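Local coordinates for tylactone synthase starter module and modules 1 & 2 (Streptomyces fradiae, PDB 2Z5L), which probably reduces a beta-keto polyketide intermediate with NADPH through its ketoreductase domain, the first of the tylosin pathway, setting the chirality of the product, at residues Gly114-Ser118 with Thr119-Arg123. Numbering follows the deposited sequence.
Sequences GLVPS and TDAVR
Ser118 turns its hydroxyl against the amide N-H end of the first turn of helix 119-135, where OG lies 3.0 Å from Ala121 N and accepts its N-H at 142°. With chi1 at 78°, OG sits between the backbone N and the carbonyl carbon, pointing at the amide three residues on; position and bond together identify Ser118 as the N-cap. Its own carbonyl meets the same turn less well: Ser118 O takes a weak bond from Ala121 N at 129° and another, also weak, from Val122 N at 3.5 Å. The Ala121 methyl, CB, makes an apolar contact with Val116 CB at 4.1 Å and lies close, 3.2 Å, to Val116 O. Before the cap, Pro117 centres an inverse gamma turn; this turn, closed by a weak bond from Ser118 N to Val116 O, lies where the loop after strand 107-111 leads into the helix. Along the helix, Asp120 OD1 forms a salt bridge with Arg123 NH1 at 2.7 Å, and one guanidinium face lies against Thr119 CG2, 3.0 Å from the plane and offset toward its rim. Arg123 NH2 makes a second salt bridge, to Glu360 OE2, while Thr119 and Val122 touch Phe359 on helix 356-376. Ala121 N-H is thus shared between OG and, more weakly, O of Ser118, and the carboxylate of Asp120, near the helix start, would be expected to interact favourably with the helix dipole.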
loop_
_atom_site.group_PDB
_atom_site.type_symbol
_atom_site.label_atom_id
_atom_site.label_comp_id
_atom_site.label_asym_id
_atom_site.label_seq_id
_atom_site.Cartn_x
_atom_site.Cartn_y
_atom_site.Cartn_z
ATOM N N GLY A 114 2.365 13.149 9.619
ATOM C CA GLY A 114 1.786 11.817 9.617
ATOM C C GLY A 114 1.197 11.344 10.935
ATOM O O GLY A 114 0.583 10.280 10.991
ATOM N N LEU A 115 1.377 12.114 12.003
ATOM C CA LEU A 115 0.828 11.713 13.301
ATOM C C LEU A 115 -0.667 11.997 13.379
ATOM O O LEU A 115 -1.346 11.599 14.335
ATOM C CB LEU A 115 1.567 12.423 14.441
ATOM C CG LEU A 115 3.050 12.020 14.581
ATOM C CD1 LEU A 115 3.698 12.772 15.739
ATOM C CD2 LEU A 115 3.161 10.534 14.806
ATOM N N VAL A 116 -1.181 12.691 12.370
ATOM C CA VAL A 116 -2.607 13.007 12.311
ATOM C C VAL A 116 -3.302 11.919 11.500
ATOM O O VAL A 116 -3.043 11.770 10.311
ATOM C CB VAL A 116 -2.870 14.367 11.639
ATOM C CG1 VAL A 116 -4.373 14.592 11.503
ATOM C CG2 VAL A 116 -2.240 15.482 12.456
ATOM N N PRO A 117 -4.186 11.135 12.146
ATOM C CA PRO A 117 -4.930 10.046 11.498
ATOM C C PRO A 117 -5.961 10.535 10.487
ATOM O O PRO A 117 -7.152 10.566 10.776
ATOM C CB PRO A 117 -5.609 9.338 12.672
ATOM C CG PRO A 117 -4.733 9.661 13.833
ATOM C CD PRO A 117 -4.400 11.108 13.604
ATOM N N SER A 118 -5.516 10.916 9.301
ATOM C CA SER A 118 -6.454 11.376 8.294
ATOM C C SER A 118 -5.794 11.312 6.935
ATOM O O SER A 118 -4.572 11.418 6.823
ATOM C CB SER A 118 -6.878 12.817 8.574
ATOM O OG SER A 118 -5.862 13.722 8.168
ATOM N N THR A 119 -6.612 11.145 5.907
ATOM C CA THR A 119 -6.102 11.083 4.552
ATOM C C THR A 119 -5.570 12.454 4.171
ATOM O O THR A 119 -4.646 12.575 3.371
ATOM C CB THR A 119 -7.191 10.670 3.567
ATOM O OG1 THR A 119 -7.721 9.397 3.953
ATOM C CG2 THR A 119 -6.607 10.557 2.173
ATOM N N ASP A 120 -6.160 13.491 4.750
ATOM C CA ASP A 120 -5.720 14.851 4.480
ATOM C C ASP A 120 -4.256 14.967 4.862
ATOM O O ASP A 120 -3.487 15.684 4.223
ATOM C CB ASP A 120 -6.542 15.846 5.296
ATOM C CG ASP A 120 -7.673 16.444 4.507
ATOM O OD1 ASP A 120 -8.265 15.708 3.682
ATOM O OD2 ASP A 120 -7.975 17.647 4.721
ATOM N N ALA A 121 -3.884 14.260 5.922
ATOM C CA ALA A 121 -2.512 14.268 6.404
ATOM C C ALA A 121 -1.610 13.674 5.334
ATOM O O ALA A 121 -0.517 14.173 5.101
ATOM C CB ALA A 121 -2.405 13.463 7.702
ATOM N N VAL A 122 -2.066 12.583 4.722
ATOM C CA VAL A 122 -1.315 11.923 3.657
ATOM C C VAL A 122 -1.177 12.872 2.477
ATOM O O VAL A 122 -0.108 12.995 1.874
ATOM C CB VAL A 122 -2.017 10.656 3.189
ATOM C CG1 VAL A 122 -1.129 9.907 2.181
ATOM C CG2 VAL A 122 -2.306 9.777 4.386
ATOM N N ARG A 123 -2.271 13.551 2.154
ATOM C CA ARG A 123 -2.259 14.496 1.056
ATOM C C ARG A 123 -1.258 15.610 1.342
ATOM O O ARG A 123 -0.431 15.934 0.485
ATOM C CB ARG A 123 -3.656 15.080 0.833
ATOM C CG ARG A 123 -4.708 14.043 0.448
ATOM C CD ARG A 123 -6.010 14.729 0.066
ATOM N NE ARG A 123 -7.081 13.777 -0.205
ATOM C CZ ARG A 123 -7.875 13.257 0.727
ATOM N NH1 ARG A 123 -7.728 13.603 2.002
ATOM N NH2 ARG A 123 -8.813 12.388 0.384
#